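Long-range contacts in glycosyltransferase (duf1792) (Streptococcus sanguinis, PDB 5V4A), which binds UDP as the C-terminal GT-D-fold domain of a longer glycosyltransferase, which probably serves the accessory Sec system exporting a serine-rich repeat cell wall protein: residues S24-L35 with G201-Y209; V42-L50 with C171-K179. One frame throughout, in Å; residues are numbered along the deposited sequence.

In the fold
The two contacts take opposite ends of one UDP. Interaction 1 (24-35 with 201-209) lies in the buried middle of the domain and handles the diphosphate; interaction 2 (42-50 with 171-179) lies farther out and holds the uracil. Along the chain, interaction 2 is nested inside the loop that interaction 1 closes, and the centres are about 11 Å apart. Helix 201-213 joins them directly: Thr203 OG1 is 2.9 Å from Tyr177 N, and Val206 CG2 packs on Leu50 CD1 at 3.7 Å. Leu35, at the far end of segment 24-35, touches the backbone of Phe46. Ser115, Ser151, Arg116 and His223 also bond to the nucleotide.

Interaction 1 of 2, residues S24-L35 with G201-Y209; sequences SVVRFGDGEMDL and GPTAKVLVY. With UDP (uridine-5'-diphosphate), chain C.
Val26 and Val208 form the tight end of this contact. With its CG1 anti to the backbone N (chi1 168°), Val208 turns that methyl onto Val26 CG1, 3.4 Å away, tighter than usual van der Waals contact. One turn earlier in the helix, Lys205 lays CG over one face of the Phe28 ring and presses CE against Arg27 O at 3.0 Å. In this GT-D fold, strand 24-27 lies between strands 66-70 and 218-220, joining two parallel sheets through backbone bonds at Ala218 and Asp220; helix 201-213, the beta-alpha-beta crossover from strand 195-199 to 218-220, packs across the junction. Bends at chi2 and chi4 (89° and 84°) swing Lys205 NZ to UDP O2A, 2.9 Å away. Arg27 NH1 donates to UDP O1B at 3.0 Å; NH2 also reaches O1B, and O2A weakly. Asp220 salt-bridges both cations. This side is polar and water-bridged: Glu32 CD lies 3.3 Å from Lys205 CE, OE1 accepts from Gly29 N through its anti lone pair, and a water joins OE1, Lys205 NZ and UDP O1B. Helix 30-35 crosses helix 201-209 nearly at right angles, axes 10.1 Å apart, and Leu35 CD1 meets Pro202 CG at 3.5 Å.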
# COMPACT_ATOMS: atom_id res chain seq x y z
N SER A 24 -12.29 -0.85 12.47
CA SER A 24 -11.49 -0.14 13.46
C SER A 24 -10.40 -1.07 13.98
O SER A 24 -10.47 -2.29 13.81
CB SER A 24 -12.38 0.33 14.61
OG SER A 24 -13.23 1.38 14.20
N VAL A 25 -9.41 -0.52 14.69
CA VAL A 25 -8.35 -1.37 15.21
C VAL A 25 -7.91 -0.90 16.59
O VAL A 25 -7.84 0.30 16.85
CB VAL A 25 -7.14 -1.41 14.26
CG1 VAL A 25 -6.50 -0.04 14.13
CG2 VAL A 25 -6.12 -2.41 14.76
N VAL A 26 -7.64 -1.88 17.47
CA VAL A 26 -7.03 -1.66 18.78
C VAL A 26 -5.86 -2.62 18.91
O VAL A 26 -5.97 -3.81 18.58
CB VAL A 26 -8.01 -1.87 19.97
CG1 VAL A 26 -8.93 -0.70 20.09
CG2 VAL A 26 -8.78 -3.22 19.91
N ARG A 27 -4.73 -2.10 19.39
CA ARG A 27 -3.49 -2.86 19.49
C ARG A 27 -3.06 -2.89 20.95
O ARG A 27 -3.14 -1.87 21.64
CB ARG A 27 -2.37 -2.24 18.63
CG ARG A 27 -2.82 -1.62 17.33
CD ARG A 27 -1.72 -0.74 16.71
NE ARG A 27 -1.60 0.43 17.56
CZ ARG A 27 -0.67 0.58 18.49
NH1 ARG A 27 0.28 -0.34 18.63
NH2 ARG A 27 -0.69 1.66 19.28
N PHE A 28 -2.60 -4.04 21.41
CA PHE A 28 -2.09 -4.15 22.77
C PHE A 28 -0.63 -4.52 22.71
O PHE A 28 -0.27 -5.47 22.02
CB PHE A 28 -2.89 -5.18 23.57
CG PHE A 28 -4.28 -4.75 23.86
CD1 PHE A 28 -5.31 -5.07 22.99
CD2 PHE A 28 -4.55 -3.98 24.98
CE1 PHE A 28 -6.60 -4.66 23.25
CE2 PHE A 28 -5.83 -3.55 25.25
CZ PHE A 28 -6.86 -3.89 24.38
N GLY A 29 0.21 -3.75 23.41
CA GLY A 29 1.62 -4.04 23.47
C GLY A 29 2.08 -4.32 24.88
O GLY A 29 1.27 -4.61 25.77
N ASP A 30 3.39 -4.24 25.10
CA ASP A 30 3.96 -4.60 26.39
C ASP A 30 3.53 -3.65 27.50
O ASP A 30 3.42 -4.06 28.66
CB ASP A 30 5.48 -4.67 26.28
CG ASP A 30 6.07 -3.44 25.61
OD1 ASP A 30 5.78 -3.20 24.42
OD2 ASP A 30 6.83 -2.72 26.28
N GLY A 31 3.27 -2.38 27.18
CA GLY A 31 2.86 -1.44 28.20
C GLY A 31 1.47 -1.71 28.72
O GLY A 31 1.17 -1.44 29.89
N GLU A 32 0.58 -2.22 27.86
CA GLU A 32 -0.77 -2.57 28.32
C GLU A 32 -0.74 -3.81 29.21
O GLU A 32 -1.42 -3.85 30.25
CB GLU A 32 -1.68 -2.79 27.11
CG GLU A 32 -2.10 -1.50 26.43
CD GLU A 32 -0.94 -0.72 25.85
OE1 GLU A 32 -0.23 -1.28 24.97
OE2 GLU A 32 -0.77 0.46 26.22
N MET A 33 0.05 -4.81 28.83
CA MET A 33 0.20 -5.99 29.67
C MET A 33 0.84 -5.62 31.01
O MET A 33 0.52 -6.23 32.04
CB MET A 33 0.99 -7.07 28.95
CG MET A 33 1.39 -8.23 29.82
SD MET A 33 -0.07 -9.05 30.53
CE MET A 33 -0.93 -9.61 29.07
N ASP A 34 1.76 -4.65 31.01
CA ASP A 34 2.30 -4.13 32.26
C ASP A 34 1.19 -3.66 33.18
O ASP A 34 1.18 -3.96 34.37
CB ASP A 34 3.27 -2.99 31.98
CG ASP A 34 4.71 -3.44 31.93
OD1 ASP A 34 5.54 -2.73 31.33
OD2 ASP A 34 4.99 -4.52 32.51
N LEU A 35 0.27 -2.86 32.64
CA LEU A 35 -0.83 -2.33 33.44
C LEU A 35 -1.81 -3.42 33.86
O LEU A 35 -2.35 -3.38 34.97
CB LEU A 35 -1.56 -1.24 32.65
CG LEU A 35 -0.91 0.13 32.58
CD1 LEU A 35 -1.53 0.96 31.48
CD2 LEU A 35 -1.04 0.85 33.94
N GLY A 201 -1.47 5.96 23.88
CA GLY A 201 -1.10 4.93 24.82
C GLY A 201 -2.27 4.06 25.23
O GLY A 201 -3.14 3.73 24.41
N PRO A 202 -2.32 3.68 26.51
CA PRO A 202 -3.40 2.79 26.98
C PRO A 202 -4.79 3.42 26.88
O PRO A 202 -5.77 2.69 26.70
CB PRO A 202 -3.00 2.49 28.43
CG PRO A 202 -1.55 2.86 28.52
CD PRO A 202 -1.37 4.00 27.60
N THR A 203 -4.90 4.75 27.00
CA THR A 203 -6.19 5.42 26.83
C THR A 203 -6.70 5.27 25.40
O THR A 203 -7.92 5.21 25.19
CB THR A 203 -6.07 6.89 27.22
OG1 THR A 203 -5.53 6.99 28.54
CG2 THR A 203 -7.42 7.62 27.15
N ALA A 204 -5.81 5.20 24.42
CA ALA A 204 -6.26 5.00 23.04
C ALA A 204 -7.09 3.72 22.90
O ALA A 204 -8.04 3.68 22.11
CB ALA A 204 -5.06 4.96 22.09
N LYS A 205 -6.75 2.68 23.67
CA LYS A 205 -7.41 1.39 23.46
C LYS A 205 -8.84 1.42 23.98
O LYS A 205 -9.76 0.89 23.34
CB LYS A 205 -6.62 0.28 24.15
CG LYS A 205 -5.25 0.05 23.51
CD LYS A 205 -4.16 0.88 24.09
CE LYS A 205 -2.81 0.53 23.44
NZ LYS A 205 -2.46 1.20 22.13
N VAL A 206 -9.05 2.06 25.13
CA VAL A 206 -10.39 2.20 25.68
C VAL A 206 -11.20 3.17 24.84
O VAL A 206 -12.41 3.00 24.67
CB VAL A 206 -10.31 2.65 27.14
CG1 VAL A 206 -11.68 2.62 27.75
CG2 VAL A 206 -9.32 1.79 27.91
N LEU A 207 -10.55 4.23 24.37
CA LEU A 207 -11.21 5.22 23.53
C LEU A 207 -11.74 4.58 22.25
O LEU A 207 -12.93 4.72 21.92
CB LEU A 207 -10.23 6.36 23.23
CG LEU A 207 -10.72 7.61 22.48
CD1 LEU A 207 -12.04 8.14 23.03
CD2 LEU A 207 -9.65 8.71 22.45
N VAL A 208 -10.87 3.89 21.51
CA VAL A 208 -11.35 3.26 20.27
C VAL A 208 -12.50 2.31 20.58
O VAL A 208 -13.52 2.31 19.90
CB VAL A 208 -10.22 2.53 19.54
CG1 VAL A 208 -10.85 1.64 18.44
CG2 VAL A 208 -9.25 3.52 18.93
N TYR A 209 -12.33 1.44 21.58
CA TYR A 209 -13.40 0.50 21.90
C TYR A 209 -14.70 1.23 22.18
O TYR A 209 -15.76 0.88 21.62
CB TYR A 209 -13.02 -0.38 23.10
CG TYR A 209 -14.11 -1.37 23.41
CD1 TYR A 209 -14.09 -2.63 22.87
CD2 TYR A 209 -15.18 -1.03 24.23
CE1 TYR A 209 -15.12 -3.54 23.13
CE2 TYR A 209 -16.21 -1.93 24.50
CZ TYR A 209 -16.16 -3.18 23.96
OH TYR A 209 -17.17 -4.09 24.22
N1 UDP C . 0.45 9.16 24.86
C2 UDP C . -0.23 10.32 25.17
N3 UDP C . -0.82 10.34 26.41
C4 UDP C . -0.78 9.33 27.36
C5 UDP C . -0.07 8.16 26.96
C6 UDP C . 0.50 8.11 25.74
O2 UDP C . -0.32 11.26 24.40
O4 UDP C . -1.38 9.49 28.44
C1' UDP C . 1.04 9.06 23.50
C2' UDP C . 2.55 9.17 23.37
O2' UDP C . 2.98 10.53 23.46
C3' UDP C . 2.75 8.55 21.97
C4' UDP C . 1.60 7.52 21.86
O4' UDP C . 0.74 7.78 22.99
O3' UDP C . 2.58 9.49 20.92
C5' UDP C . 2.02 6.07 21.84
O5' UDP C . 0.90 5.17 21.91
PA UDP C . 1.12 3.61 22.04
O1A UDP C . 1.74 3.26 23.40
O2A UDP C . -0.17 2.96 21.70
O3A UDP C . 2.25 3.26 20.92
PB UDP C . 2.77 1.92 20.25
O1B UDP C . 1.86 0.85 20.88
O2B UDP C . 4.21 1.79 20.79
O3B UDP C . 2.66 1.96 18.75
O HOH W 1 -0.16 -0.46 22.12

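Interaction 2 of 2, residues V42-L50 with C171-K179; sequences VYQDFDPEL and CPSRNAYSK. With UDP (uridine-5'-diphosphate), chain C.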
# COMPACT_ATOMS: atom_id res chain seq x y z
N VAL A 42 5.49 4.44 32.13
CA VAL A 42 6.07 5.78 32.22
C VAL A 42 5.05 6.86 31.89
O VAL A 42 4.94 7.86 32.61
CB VAL A 42 7.33 5.89 31.35
CG1 VAL A 42 7.80 7.35 31.29
CG2 VAL A 42 8.44 5.03 31.93
N TYR A 43 4.25 6.70 30.83
CA TYR A 43 3.27 7.74 30.56
C TYR A 43 1.84 7.34 30.94
O TYR A 43 0.89 8.00 30.51
CB TYR A 43 3.33 8.22 29.10
CG TYR A 43 3.23 7.20 27.99
CD1 TYR A 43 2.21 6.26 27.97
CD2 TYR A 43 4.10 7.24 26.90
CE1 TYR A 43 2.10 5.34 26.93
CE2 TYR A 43 4.00 6.34 25.86
CZ TYR A 43 3.00 5.39 25.87
OH TYR A 43 2.91 4.48 24.84
N GLN A 44 1.67 6.33 31.79
CA GLN A 44 0.34 6.05 32.34
C GLN A 44 0.48 5.37 33.69
O GLN A 44 0.95 4.23 33.76
CB GLN A 44 -0.49 5.21 31.38
CG GLN A 44 -1.88 4.91 31.95
CD GLN A 44 -2.67 6.17 32.28
OE1 GLN A 44 -3.03 6.93 31.38
NE2 GLN A 44 -2.95 6.39 33.57
N ASP A 45 0.06 6.06 34.76
CA ASP A 45 0.02 5.46 36.09
C ASP A 45 -1.05 4.37 36.17
O ASP A 45 -2.09 4.43 35.50
CB ASP A 45 -0.28 6.49 37.18
CG ASP A 45 0.75 7.60 37.27
OD1 ASP A 45 1.83 7.50 36.65
OD2 ASP A 45 0.48 8.58 38.01
N PHE A 46 -0.81 3.40 37.05
CA PHE A 46 -1.81 2.37 37.29
C PHE A 46 -3.12 3.00 37.75
O PHE A 46 -3.14 3.88 38.62
CB PHE A 46 -1.31 1.37 38.35
CG PHE A 46 -2.39 0.43 38.83
CD1 PHE A 46 -3.00 0.63 40.05
CD2 PHE A 46 -2.79 -0.65 38.05
CE1 PHE A 46 -4.00 -0.23 40.50
CE2 PHE A 46 -3.79 -1.52 38.49
CZ PHE A 46 -4.39 -1.31 39.72
N ASP A 47 -4.21 2.52 37.16
CA ASP A 47 -5.58 2.86 37.50
C ASP A 47 -6.35 1.56 37.40
O ASP A 47 -6.27 0.88 36.38
CB ASP A 47 -6.16 3.92 36.55
CG ASP A 47 -7.62 4.23 36.83
OD1 ASP A 47 -8.48 3.33 36.65
OD2 ASP A 47 -7.93 5.38 37.20
N PRO A 48 -7.05 1.14 38.46
CA PRO A 48 -7.70 -0.18 38.43
C PRO A 48 -8.80 -0.26 37.38
O PRO A 48 -9.05 -1.35 36.84
CB PRO A 48 -8.24 -0.34 39.85
CG PRO A 48 -8.44 1.06 40.32
CD PRO A 48 -7.30 1.85 39.73
N GLU A 49 -9.51 0.84 37.12
CA GLU A 49 -10.57 0.79 36.12
C GLU A 49 -9.98 0.62 34.72
O GLU A 49 -10.51 -0.16 33.92
CB GLU A 49 -11.43 2.05 36.20
CG GLU A 49 -12.42 1.99 37.37
CD GLU A 49 -13.18 3.28 37.57
OE1 GLU A 49 -12.57 4.36 37.49
OE2 GLU A 49 -14.41 3.21 37.81
N LEU A 50 -8.88 1.32 34.41
CA LEU A 50 -8.19 1.16 33.14
C LEU A 50 -7.70 -0.27 32.94
O LEU A 50 -7.98 -0.90 31.91
CB LEU A 50 -7.01 2.14 33.08
CG LEU A 50 -6.05 1.99 31.91
CD1 LEU A 50 -6.80 2.10 30.63
CD2 LEU A 50 -4.94 3.05 31.96
N CYS A 171 -4.65 16.15 24.02
CA CYS A 171 -4.92 15.50 25.30
C CYS A 171 -3.69 15.58 26.19
O CYS A 171 -2.64 16.03 25.73
CB CYS A 171 -5.31 14.05 25.04
SG CYS A 171 -6.72 13.91 23.94
N PRO A 172 -3.76 15.16 27.47
CA PRO A 172 -2.53 15.05 28.26
C PRO A 172 -1.55 14.08 27.62
O PRO A 172 -1.92 13.01 27.13
CB PRO A 172 -3.02 14.53 29.62
CG PRO A 172 -4.42 15.00 29.72
CD PRO A 172 -4.96 14.92 28.31
N SER A 173 -0.27 14.47 27.63
CA SER A 173 0.80 13.63 27.10
C SER A 173 1.05 12.39 27.94
O SER A 173 1.65 11.43 27.46
CB SER A 173 2.09 14.45 26.99
OG SER A 173 2.49 14.92 28.26
N ARG A 174 0.61 12.40 29.20
CA ARG A 174 0.72 11.25 30.08
C ARG A 174 -0.51 11.25 30.96
O ARG A 174 -1.14 12.29 31.16
CB ARG A 174 1.99 11.30 30.94
CG ARG A 174 2.01 12.49 31.89
CD ARG A 174 3.38 12.61 32.55
NE ARG A 174 3.37 13.49 33.73
CZ ARG A 174 3.03 13.09 34.95
NH1 ARG A 174 2.69 11.83 35.18
NH2 ARG A 174 3.05 13.96 35.96
N ASN A 175 -0.85 10.08 31.50
CA ASN A 175 -2.01 9.94 32.39
C ASN A 175 -3.28 10.50 31.74
O ASN A 175 -4.09 11.18 32.38
CB ASN A 175 -1.74 10.65 33.72
CG ASN A 175 -0.70 9.95 34.58
OD1 ASN A 175 -0.27 8.82 34.30
ND2 ASN A 175 -0.26 10.63 35.62
N ALA A 176 -3.47 10.24 30.44
CA ALA A 176 -4.64 10.76 29.75
C ALA A 176 -5.92 10.06 30.20
O ALA A 176 -7.02 10.61 30.00
CB ALA A 176 -4.51 10.61 28.23
N TYR A 177 -5.81 8.87 30.78
CA TYR A 177 -7.01 8.13 31.15
C TYR A 177 -7.90 8.93 32.10
O TYR A 177 -9.13 8.78 32.06
CB TYR A 177 -6.64 6.80 31.79
CG TYR A 177 -7.89 5.99 32.08
CD1 TYR A 177 -8.45 5.19 31.09
CD2 TYR A 177 -8.51 6.03 33.34
CE1 TYR A 177 -9.60 4.46 31.33
CE2 TYR A 177 -9.67 5.29 33.58
CZ TYR A 177 -10.20 4.51 32.56
OH TYR A 177 -11.34 3.77 32.78
N SER A 178 -7.33 9.79 32.94
CA SER A 178 -8.20 10.52 33.86
C SER A 178 -9.12 11.50 33.15
O SER A 178 -10.08 11.99 33.77
CB SER A 178 -7.37 11.26 34.92
OG SER A 178 -6.86 12.47 34.40
N LYS A 179 -8.88 11.79 31.87
CA LYS A 179 -9.72 12.71 31.10
C LYS A 179 -10.55 12.00 30.03
O LYS A 179 -11.10 12.66 29.16
CB LYS A 179 -8.85 13.80 30.47
CG LYS A 179 -8.46 14.89 31.45
CD LYS A 179 -7.85 16.10 30.76
CE LYS A 179 -7.39 17.15 31.77
NZ LYS A 179 -8.52 17.69 32.58
N1 UDP C . 0.45 9.16 24.86
C2 UDP C . -0.23 10.32 25.17
N3 UDP C . -0.82 10.34 26.41
C4 UDP C . -0.78 9.33 27.36
C5 UDP C . -0.07 8.16 26.96
C6 UDP C . 0.50 8.11 25.74
O2 UDP C . -0.32 11.26 24.40
O4 UDP C . -1.38 9.49 28.44
C1' UDP C . 1.04 9.06 23.50
C2' UDP C . 2.55 9.17 23.37
O2' UDP C . 2.98 10.53 23.46
C3' UDP C . 2.75 8.55 21.97
C4' UDP C . 1.60 7.52 21.86
O4' UDP C . 0.74 7.78 22.99
O3' UDP C . 2.58 9.49 20.92
C5' UDP C . 2.02 6.07 21.84
O5' UDP C . 0.90 5.17 21.91
PA UDP C . 1.12 3.61 22.04
O1A UDP C . 1.74 3.26 23.40
O2A UDP C . -0.17 2.96 21.70
O3A UDP C . 2.25 3.26 20.92
PB UDP C . 2.77 1.92 20.25
O1B UDP C . 1.86 0.85 20.88
O2B UDP C . 4.21 1.79 20.79
O3B UDP C . 2.66 1.96 18.75
O HOH W 2 2.57 9.52 33.87
O HOH W 3 -4.80 8.52 34.54
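The uracil pocket of this GT-D domain is built here, between the loop that follows strand 165-171 and the segment leading into helix 48-58. Tyr43 supplies one wall: UDP C6 sits 3.3 Å above the plane of its ring, over the centre. The other loop reads the edge of the base with backbone atoms, Pro172 O accepting from UDP N3 and Ala176 N donating to UDP O4 at 3.0 Å. Both sides of the pocket are tied together next to the base, where Asn175 N donates to Tyr43 O (2.9 Å), arriving from above the carbonyl plane.

Asn175 has a left-handed backbone, and its side chain turns back across the contact. Its OD1 accepts from Asp45 N at 2.8 Å, a nearly straight bond with the donor tilted 24° from the carbonyl plane, while ND2 makes a weak bond to Asp45 OD2. The carboxylate and amide planes stand 71° apart. Water links Asn175 OD1, weakly, with Val42 O and Arg174 NH1 on the exposed rim.

The Gln44 amide is held mainly through NE2, which gives a straight in-plane bond to Asp45 O (2.9 Å) and a second to a water; OE1 faces the other loop and takes a weak bond from Tyr177 N. Farther from the nucleotide, Asp47 is the N-cap of helix 48-58, its OD1 accepting from Leu50 N (3.0 Å) and weakly from Glu49 N; the carboxylate also borders the Tyr177 ring. CG anti to the backbone N (chi1 -176°) carries that ring out to the start of helix 48-58, where Leu50 covers one face in a CH-pi contact, with CB 3.8 Å from the centroid, and its CD1 reaches Tyr177 CD1 at 3.5 Å.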